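Local coordinates for sporozoite microneme protein essential for cell traversal (Plasmodium berghei, PDB 4U5A) that is a microneme protein that sporozoites of the malaria parasite need in order to traverse host cells, at residues 74-79 with 96-101; 123-128 with 134-139; 138-143 with 152-157. All coordinates share one frame; numbering follows the deposited sequence.

Contact 1: residues 74-79 with 96-101; sequences SFIENN and EKIKNV
Ile98 is the side chain on which Phe75, Ile76 and Asn79 converge, and nearly all the surface buried between 74-79 and 96-101 involves it. Its first torsion (chi1 -64°) splits the branches: CG1 carries CD1 toward the Phe75 ring, while CG2 goes to Ile76. The ring receives CD1 at its edge, close to the ring plane, with Phe75 CE2 4.0 Å from Ile98 CD1. On the other branch, CD1 of Ile76 lies 4.1 Å from CG2 of Ile98. Asn79, also buried, adds a looser touch, its OD1 4.5 Å from Ile98 CD1, and its ND2 makes a weak hydrogen bond to the Tyr90 hydroxyl.

The two segments belong to helices 59-84 and 88-126, successive members of a four-helix bundle, which run nearly antiparallel here (173° between their directions). The segment axes come no nearer than 12.4 Å, and the gap is bridged mainly by the isoleucine branches and the edge of the Phe75 ring. Around this apolar patch, Phe14 and Leu17 of helix 10-39 cover Ile76, and Leu196 and Ile199 lie against Phe75. The outer faces are different: Ser74 and Asn78 on one helix, and Glu96, Lys97 and Asn100 on the other, are exposed and make no contact across the pair.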
loop_
_atom_site.group_PDB
_atom_site.type_symbol
_atom_site.label_atom_id
_atom_site.label_comp_id
_atom_site.label_asym_id
_atom_site.label_seq_id
_atom_site.Cartn_x
_atom_site.Cartn_y
_atom_site.Cartn_z
ATOM N N SER A 74 13.136 12.251 -4.819
ATOM C CA SER A 74 13.631 13.049 -5.932
ATOM C C SER A 74 13.098 14.471 -5.844
ATOM O O SER A 74 13.803 15.425 -6.171
ATOM C CB SER A 74 13.238 12.420 -7.273
ATOM O OG SER A 74 14.142 11.396 -7.653
ATOM N N PHE A 75 11.858 14.613 -5.387
ATOM C CA PHE A 75 11.259 15.936 -5.261
ATOM C C PHE A 75 11.967 16.785 -4.215
ATOM O O PHE A 75 12.278 17.952 -4.458
ATOM C CB PHE A 75 9.780 15.831 -4.904
ATOM C CG PHE A 75 9.140 17.157 -4.616
ATOM C CD1 PHE A 75 8.698 17.967 -5.651
ATOM C CD2 PHE A 75 9.003 17.607 -3.310
ATOM C CE1 PHE A 75 8.115 19.194 -5.390
ATOM C CE2 PHE A 75 8.425 18.832 -3.040
ATOM C CZ PHE A 75 7.979 19.629 -4.082
ATOM N N ILE A 76 12.208 16.194 -3.050
ATOM C CA ILE A 76 12.867 16.883 -1.947
ATOM C C ILE A 76 14.284 17.329 -2.324
ATOM O O ILE A 76 14.695 18.440 -1.989
ATOM C CB ILE A 76 12.893 16.000 -0.689
ATOM C CG1 ILE A 76 11.465 15.797 -0.176
ATOM C CG2 ILE A 76 13.756 16.623 0.396
ATOM C CD1 ILE A 76 11.381 15.095 1.153
ATOM N N GLU A 77 15.028 16.475 -3.020
ATOM C CA GLU A 77 16.390 16.818 -3.417
ATOM C C GLU A 77 16.401 18.032 -4.342
ATOM O O GLU A 77 17.212 18.945 -4.175
ATOM C CB GLU A 77 17.063 15.638 -4.113
ATOM C CG GLU A 77 17.252 14.421 -3.237
ATOM C CD GLU A 77 18.287 14.641 -2.155
ATOM O OE1 GLU A 77 19.292 15.333 -2.426
ATOM O OE2 GLU A 77 18.103 14.108 -1.040
ATOM N N ASN A 78 15.502 18.029 -5.321
ATOM C CA ASN A 78 15.426 19.100 -6.306
ATOM C C ASN A 78 14.797 20.366 -5.733
ATOM O O ASN A 78 14.791 21.413 -6.384
ATOM C CB ASN A 78 14.650 18.632 -7.535
ATOM C CG ASN A 78 15.416 17.602 -8.354
ATOM O OD1 ASN A 78 16.632 17.456 -8.220
ATOM N ND2 ASN A 78 14.697 16.870 -9.200
ATOM N N ASN A 79 14.283 20.270 -4.510
ATOM C CA ASN A 79 13.601 21.389 -3.869
ATOM C C ASN A 79 14.501 22.046 -2.822
ATOM O O ASN A 79 14.171 23.095 -2.267
ATOM C CB ASN A 79 12.291 20.900 -3.233
ATOM C CG ASN A 79 11.406 22.034 -2.746
ATOM O OD1 ASN A 79 11.333 22.307 -1.549
ATOM N ND2 ASN A 79 10.716 22.690 -3.673
ATOM N N GLU A 96 6.022 21.852 5.924
ATOM C CA GLU A 96 4.686 21.448 6.352
ATOM C C GLU A 96 3.872 20.799 5.222
ATOM O O GLU A 96 3.251 19.749 5.415
ATOM C CB GLU A 96 3.947 22.673 6.899
ATOM C CG GLU A 96 2.470 22.486 7.164
ATOM C CD GLU A 96 1.775 23.800 7.467
ATOM O OE1 GLU A 96 2.463 24.841 7.524
ATOM O OE2 GLU A 96 0.538 23.796 7.636
ATOM N N LYS A 97 3.909 21.408 4.041
ATOM C CA LYS A 97 3.188 20.900 2.874
ATOM C C LYS A 97 3.667 19.509 2.457
ATOM O O LYS A 97 2.861 18.620 2.151
ATOM C CB LYS A 97 3.334 21.875 1.702
ATOM C CG LYS A 97 2.595 23.190 1.895
ATOM C CD LYS A 97 2.786 24.106 0.701
ATOM C CE LYS A 97 2.019 25.407 0.870
ATOM N NZ LYS A 97 2.234 26.334 -0.277
ATOM N N ILE A 98 4.983 19.328 2.445
ATOM C CA ILE A 98 5.572 18.042 2.103
ATOM C C ILE A 98 5.140 16.982 3.116
ATOM O O ILE A 98 4.737 15.870 2.737
ATOM C CB ILE A 98 7.111 18.130 2.040
ATOM C CG1 ILE A 98 7.535 19.070 0.909
ATOM C CG2 ILE A 98 7.720 16.762 1.820
ATOM C CD1 ILE A 98 9.015 19.390 0.897
ATOM N N LYS A 99 5.200 17.339 4.399
ATOM C CA LYS A 99 4.727 16.442 5.450
ATOM C C LYS A 99 3.268 16.044 5.210
ATOM O O LYS A 99 2.905 14.871 5.360
ATOM C CB LYS A 99 4.887 17.090 6.815
ATOM N N ASN A 100 2.445 17.015 4.819
ATOM C CA ASN A 100 1.032 16.750 4.556
ATOM C C ASN A 100 0.830 15.779 3.396
ATOM O O ASN A 100 0.010 14.862 3.482
ATOM C CB ASN A 100 0.282 18.051 4.256
ATOM C CG ASN A 100 0.107 18.927 5.481
ATOM O OD1 ASN A 100 0.236 18.469 6.618
ATOM N ND2 ASN A 100 -0.203 20.201 5.253
ATOM N N VAL A 101 1.591 15.976 2.321
ATOM C CA VAL A 101 1.517 15.092 1.160
ATOM C C VAL A 101 1.895 13.664 1.552
ATOM O O VAL A 101 1.203 12.697 1.195
ATOM C CB VAL A 101 2.426 15.593 0.015
ATOM C CG1 VAL A 101 2.536 14.554 -1.081
ATOM C CG2 VAL A 101 1.890 16.898 -0.551
#

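Contact 2: residues 123-128 with 134-139; sequences IILKYG and KGVLES
Leu125 meets Lys134, Val136 and Leu137 across the contact, whereas the one aromatic ring here, that of Tyr127, is turned to the far side of its segment. One face of that ring is covered by the chain of Lys126: CG of Lys126 sits 3.8 Å over the plane of the Tyr127 ring, nearer its border than its centre. The same lysine then reaches round to the phenol, where Lys126 NZ donates a hydrogen bond to Tyr127 OH. Lys126 also makes a cation-pi contact with Phe173 of helix 167-197, and Tyr127 touches Glu169 of the same helix.

Toward segment 134-139 the packing is mostly apolar. Leu125 CD2 is 3.6 Å from Leu137 CD2, and Leu125 CG is 4.1 Å from Val136 CG1. Ile124 adds a looser touch, with its CD1 4.5 Å from CG2 of Val136. Lys134 runs fully extended beyond CG, which itself is anti to the backbone N (chi1 -165°); its CG packs 4.0 Å from Leu125 CD2. Further out, CD of Lys134 lies 3.7 Å from Gly128 O. The ammonium group ends near Leu125 O and Gly128 O, too far for a hydrogen bond to either, although a positive charge beside carbonyls at a helix C terminus is probably favourable. Through these contacts the connection lies back against the end of helix 88-126, a helix-loop-helix link to the short helix 137-142 at one end of the four-helix bundle.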
loop_
_atom_site.group_PDB
_atom_site.type_symbol
_atom_site.label_atom_id
_atom_site.label_comp_id
_atom_site.label_asym_id
_atom_site.label_seq_id
_atom_site.Cartn_x
_atom_site.Cartn_y
_atom_site.Cartn_z
ATOM N N ILE A 123 -10.028 -14.537 -0.348
ATOM C CA ILE A 123 -9.309 -15.481 -1.200
ATOM C C ILE A 123 -9.007 -16.787 -0.462
ATOM O O ILE A 123 -9.240 -17.875 -0.997
ATOM C CB ILE A 123 -7.986 -14.878 -1.729
ATOM C CG1 ILE A 123 -8.270 -13.757 -2.737
ATOM C CG2 ILE A 123 -7.124 -15.950 -2.378
ATOM C CD1 ILE A 123 -7.039 -12.962 -3.136
ATOM N N ILE A 124 -8.484 -16.678 0.758
ATOM C CA ILE A 124 -8.178 -17.862 1.560
ATOM C C ILE A 124 -9.430 -18.705 1.780
ATOM O O ILE A 124 -9.384 -19.925 1.656
ATOM C CB ILE A 124 -7.547 -17.496 2.924
ATOM C CG1 ILE A 124 -6.069 -17.134 2.744
ATOM C CG2 ILE A 124 -7.631 -18.663 3.884
ATOM C CD1 ILE A 124 -5.354 -16.744 4.033
ATOM N N LEU A 125 -10.550 -18.056 2.083
ATOM C CA LEU A 125 -11.794 -18.791 2.281
ATOM C C LEU A 125 -12.282 -19.480 1.004
ATOM O O LEU A 125 -12.560 -20.681 1.014
ATOM C CB LEU A 125 -12.890 -17.864 2.813
ATOM C CG LEU A 125 -12.780 -17.473 4.286
ATOM C CD1 LEU A 125 -14.015 -16.716 4.751
ATOM C CD2 LEU A 125 -12.568 -18.715 5.128
ATOM N N LYS A 126 -12.389 -18.727 -0.089
ATOM C CA LYS A 126 -12.996 -19.263 -1.308
ATOM C C LYS A 126 -12.215 -20.434 -1.911
ATOM O O LYS A 126 -12.809 -21.336 -2.501
ATOM C CB LYS A 126 -13.172 -18.158 -2.355
ATOM C CG LYS A 126 -13.926 -18.615 -3.605
ATOM C CD LYS A 126 -14.272 -17.446 -4.515
ATOM C CE LYS A 126 -15.163 -17.875 -5.676
ATOM N NZ LYS A 126 -14.480 -18.791 -6.629
ATOM N N TYR A 127 -10.892 -20.429 -1.765
ATOM C CA TYR A 127 -10.073 -21.483 -2.364
ATOM C C TYR A 127 -9.228 -22.229 -1.342
ATOM O O TYR A 127 -9.509 -23.389 -1.039
ATOM C CB TYR A 127 -9.178 -20.910 -3.465
ATOM C CG TYR A 127 -9.976 -20.384 -4.631
ATOM C CD1 TYR A 127 -10.557 -21.255 -5.541
ATOM C CD2 TYR A 127 -10.158 -19.022 -4.816
ATOM C CE1 TYR A 127 -11.299 -20.785 -6.604
ATOM C CE2 TYR A 127 -10.897 -18.542 -5.880
ATOM C CZ TYR A 127 -11.465 -19.429 -6.769
ATOM O OH TYR A 127 -12.205 -18.966 -7.832
ATOM N N GLY A 128 -8.181 -21.576 -0.845
ATOM C CA GLY A 128 -7.258 -22.195 0.091
ATOM C C GLY A 128 -7.935 -22.905 1.246
ATOM O O GLY A 128 -9.068 -22.593 1.606
ATOM N N LYS A 134 -6.978 -21.380 7.522
ATOM C CA LYS A 134 -8.396 -21.139 7.297
ATOM C C LYS A 134 -9.088 -20.991 8.656
ATOM O O LYS A 134 -10.295 -21.192 8.789
ATOM C CB LYS A 134 -9.015 -22.270 6.466
ATOM C CG LYS A 134 -10.381 -21.957 5.869
ATOM C CD LYS A 134 -10.800 -23.017 4.866
ATOM C CE LYS A 134 -12.193 -22.741 4.324
ATOM N NZ LYS A 134 -12.576 -23.681 3.235
ATOM N N GLY A 135 -8.299 -20.635 9.666
ATOM C CA GLY A 135 -8.827 -20.143 10.926
ATOM C C GLY A 135 -9.098 -18.660 10.759
ATOM O O GLY A 135 -9.021 -17.877 11.704
ATOM N N VAL A 136 -9.404 -18.286 9.521
ATOM C CA VAL A 136 -9.830 -16.947 9.159
ATOM C C VAL A 136 -11.334 -16.912 9.401
ATOM O O VAL A 136 -11.927 -15.854 9.626
ATOM C CB VAL A 136 -9.464 -16.626 7.680
ATOM C CG1 VAL A 136 -10.396 -15.589 7.073
ATOM C CG2 VAL A 136 -8.016 -16.176 7.574
ATOM N N LEU A 137 -11.930 -18.102 9.393
ATOM C CA LEU A 137 -13.341 -18.277 9.699
ATOM C C LEU A 137 -13.721 -17.726 11.072
ATOM O O LEU A 137 -14.826 -17.219 11.251
ATOM C CB LEU A 137 -13.706 -19.762 9.620
ATOM C CG LEU A 137 -13.769 -20.408 8.232
ATOM C CD1 LEU A 137 -13.719 -21.930 8.327
ATOM C CD2 LEU A 137 -15.023 -19.965 7.503
ATOM N N GLU A 138 -12.808 -17.816 12.035
ATOM C CA GLU A 138 -13.074 -17.292 13.371
ATOM C C GLU A 138 -12.936 -15.771 13.385
ATOM O O GLU A 138 -13.667 -15.073 14.094
ATOM C CB GLU A 138 -12.141 -17.931 14.406
ATOM C CG GLU A 138 -10.695 -17.455 14.353
ATOM C CD GLU A 138 -9.849 -18.024 15.473
ATOM O OE1 GLU A 138 -10.418 -18.380 16.527
ATOM O OE2 GLU A 138 -8.612 -18.115 15.302
ATOM N N SER A 139 -12.030 -15.265 12.555
ATOM C CA SER A 139 -11.776 -13.837 12.483
ATOM C C SER A 139 -12.928 -13.183 11.746
ATOM O O SER A 139 -13.315 -12.054 12.048
ATOM C CB SER A 139 -10.449 -13.556 11.780
ATOM O OG SER A 139 -9.348 -13.916 12.599
#

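Contact 3: residues 138-143 with 152-157; sequences ESIKNN and SELLKY
Ile140 receives both leucines of 152-157, and with them the two short helices 137-142 and 148-155 are packed together. These helices form a pair in the connection between helices 88-126 and 167-197 of the four-helix bundle. The loop between the two is also secured by polar groups: Asn143 OD1 accepts a hydrogen bond from Ile146 N, and Asn143 O accepts one from Lys151 NZ. Ser152 and Glu153, which begin the second segment, make no contact with 138-143.

Leu154 is the first to engage. Its CD1 comes 4.2 Å from CD1 of Ile140, and the two side chains cross at about a right angle. Leu154 is buried, and it also touches His122 and Leu125 of helix 88-126, while Ile140 rests on Leu125 as well; the pair therefore sits over the end of the long helix.

Leu155, next along, has CG anti to its carbonyl carbon (chi1 -70°), which brings CD2 back to the first segment, 4.0 Å from CG2 of Ile140. Here the side chains run past each other in opposite directions. Leu155 remains exposed to solvent, so this is the open flank of the contact.

For Lys156 a weak salt bridge to Glu153 is possible, but the position of its amino group is doubtful. The side chain of Tyr157 lies against Lys126, and its backbone is still tied to the preceding turn, with Tyr157 N hydrogen-bonded to Leu154 O at 3.1 Å.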
loop_
_atom_site.group_PDB
_atom_site.type_symbol
_atom_site.label_atom_id
_atom_site.label_comp_id
_atom_site.label_asym_id
_atom_site.label_seq_id
_atom_site.Cartn_x
_atom_site.Cartn_y
_atom_site.Cartn_z
ATOM N N GLU A 138 -12.808 -17.816 12.035
ATOM C CA GLU A 138 -13.074 -17.292 13.371
ATOM C C GLU A 138 -12.936 -15.771 13.385
ATOM O O GLU A 138 -13.667 -15.073 14.094
ATOM C CB GLU A 138 -12.141 -17.931 14.406
ATOM C CG GLU A 138 -10.695 -17.455 14.353
ATOM C CD GLU A 138 -9.849 -18.024 15.473
ATOM O OE1 GLU A 138 -10.418 -18.380 16.527
ATOM O OE2 GLU A 138 -8.612 -18.115 15.302
ATOM N N SER A 139 -12.030 -15.265 12.555
ATOM C CA SER A 139 -11.776 -13.837 12.483
ATOM C C SER A 139 -12.928 -13.183 11.746
ATOM O O SER A 139 -13.315 -12.054 12.048
ATOM C CB SER A 139 -10.449 -13.556 11.780
ATOM O OG SER A 139 -9.348 -13.916 12.599
ATOM N N ILE A 140 -13.479 -13.904 10.777
ATOM C CA ILE A 140 -14.632 -13.421 10.040
ATOM C C ILE A 140 -15.854 -13.493 10.953
ATOM O O ILE A 140 -16.680 -12.582 10.969
ATOM C CB ILE A 140 -14.860 -14.228 8.747
ATOM C CG1 ILE A 140 -13.814 -13.848 7.697
ATOM C CG2 ILE A 140 -16.249 -13.974 8.186
ATOM C CD1 ILE A 140 -13.892 -12.398 7.255
ATOM N N LYS A 141 -15.951 -14.575 11.723
ATOM C CA LYS A 141 -17.057 -14.770 12.661
ATOM C C LYS A 141 -17.099 -13.691 13.739
ATOM O O LYS A 141 -18.174 -13.320 14.208
ATOM C CB LYS A 141 -16.967 -16.145 13.305
ATOM N N ASN A 142 -15.928 -13.194 14.132
ATOM C CA ASN A 142 -15.860 -12.149 15.151
ATOM C C ASN A 142 -15.851 -10.740 14.563
ATOM O O ASN A 142 -16.077 -9.766 15.279
ATOM C CB ASN A 142 -14.622 -12.333 16.033
ATOM C CG ASN A 142 -14.560 -13.703 16.682
ATOM O OD1 ASN A 142 -15.589 -14.321 16.963
ATOM N ND2 ASN A 142 -13.345 -14.183 16.931
ATOM N N ASN A 143 -15.587 -10.634 13.265
ATOM C CA ASN A 143 -15.538 -9.340 12.592
ATOM C C ASN A 143 -16.862 -8.592 12.710
ATOM O O ASN A 143 -17.878 -9.002 12.146
ATOM C CB ASN A 143 -15.156 -9.525 11.119
ATOM C CG ASN A 143 -14.869 -8.211 10.412
ATOM O OD1 ASN A 143 -15.691 -7.294 10.411
ATOM N ND2 ASN A 143 -13.692 -8.115 9.804
ATOM N N SER A 152 -22.462 -13.672 6.012
ATOM C CA SER A 152 -23.313 -14.781 5.623
ATOM C C SER A 152 -22.793 -15.455 4.364
ATOM O O SER A 152 -22.626 -16.674 4.325
ATOM C CB SER A 152 -24.746 -14.290 5.403
ATOM O OG SER A 152 -25.529 -15.261 4.732
ATOM N N GLU A 153 -22.526 -14.657 3.337
ATOM C CA GLU A 153 -22.026 -15.204 2.083
ATOM C C GLU A 153 -20.640 -15.849 2.224
ATOM O O GLU A 153 -20.281 -16.725 1.444
ATOM C CB GLU A 153 -22.001 -14.113 1.013
ATOM C CG GLU A 153 -23.396 -13.644 0.637
ATOM C CD GLU A 153 -24.256 -14.765 0.081
ATOM O OE1 GLU A 153 -23.719 -15.633 -0.636
ATOM O OE2 GLU A 153 -25.462 -14.805 0.400
ATOM N N LEU A 154 -19.860 -15.418 3.210
ATOM C CA LEU A 154 -18.508 -15.939 3.369
ATOM C C LEU A 154 -18.451 -17.210 4.205
ATOM O O LEU A 154 -17.646 -18.098 3.922
ATOM C CB LEU A 154 -17.589 -14.883 3.989
ATOM C CG LEU A 154 -17.264 -13.666 3.123
ATOM C CD1 LEU A 154 -16.218 -12.792 3.796
ATOM C CD2 LEU A 154 -16.808 -14.092 1.738
ATOM N N LEU A 155 -19.304 -17.316 5.222
ATOM C CA LEU A 155 -19.223 -18.462 6.127
ATOM C C LEU A 155 -19.729 -19.745 5.474
ATOM O O LEU A 155 -19.632 -20.828 6.056
ATOM C CB LEU A 155 -20.000 -18.182 7.415
ATOM C CG LEU A 155 -19.385 -17.141 8.356
ATOM C CD1 LEU A 155 -20.251 -16.945 9.591
ATOM C CD2 LEU A 155 -17.969 -17.535 8.746
ATOM N N LYS A 156 -20.247 -19.625 4.257
ATOM C CA LYS A 156 -20.689 -20.787 3.499
ATOM C C LYS A 156 -19.486 -21.565 2.941
ATOM O O LYS A 156 -19.628 -22.700 2.482
ATOM C CB LYS A 156 -21.646 -20.364 2.375
ATOM C CG LYS A 156 -20.985 -19.732 1.154
ATOM C CD LYS A 156 -22.029 -19.327 0.102
ATOM C CE LYS A 156 -21.406 -18.573 -1.078
ATOM N NZ LYS A 156 -20.803 -17.273 -0.668
ATOM N N TYR A 157 -18.305 -20.951 2.972
ATOM C CA TYR A 157 -17.093 -21.625 2.510
ATOM C C TYR A 157 -16.495 -22.511 3.602
ATOM O O TYR A 157 -16.898 -22.445 4.763
ATOM C CB TYR A 157 -16.042 -20.616 2.027
ATOM C CG TYR A 157 -16.451 -19.821 0.805
ATOM C CD1 TYR A 157 -16.569 -20.432 -0.435
ATOM C CD2 TYR A 157 -16.667 -18.449 0.880
ATOM C CE1 TYR A 157 -16.932 -19.715 -1.556
ATOM C CE2 TYR A 157 -17.025 -17.720 -0.241
ATOM C CZ TYR A 157 -17.155 -18.361 -1.456
ATOM O OH TYR A 157 -17.509 -17.657 -2.582
#

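From the N terminus, contact 1 comes first and closes the turn between helices 59-84 and 88-126, tying two long bundle members together. Helix 88-126 then leads to the opposite side of the chain's centre, where contact 2 closes a short connection, about 41 Å from contact 1 between centres. Contact 3 begins on the segment that ends contact 2, sharing Glu138 and Ser139, and closes the loop from helix 137-142 to helix 148-155. Contact 1 closes before the others open, and none nests within or crosses another. Contacts 2 and 3 also meet in space, with Leu137 CD2 4.0 Å from Leu155 CD2, so the short helices and the end of helix 88-126 form one apolar cluster.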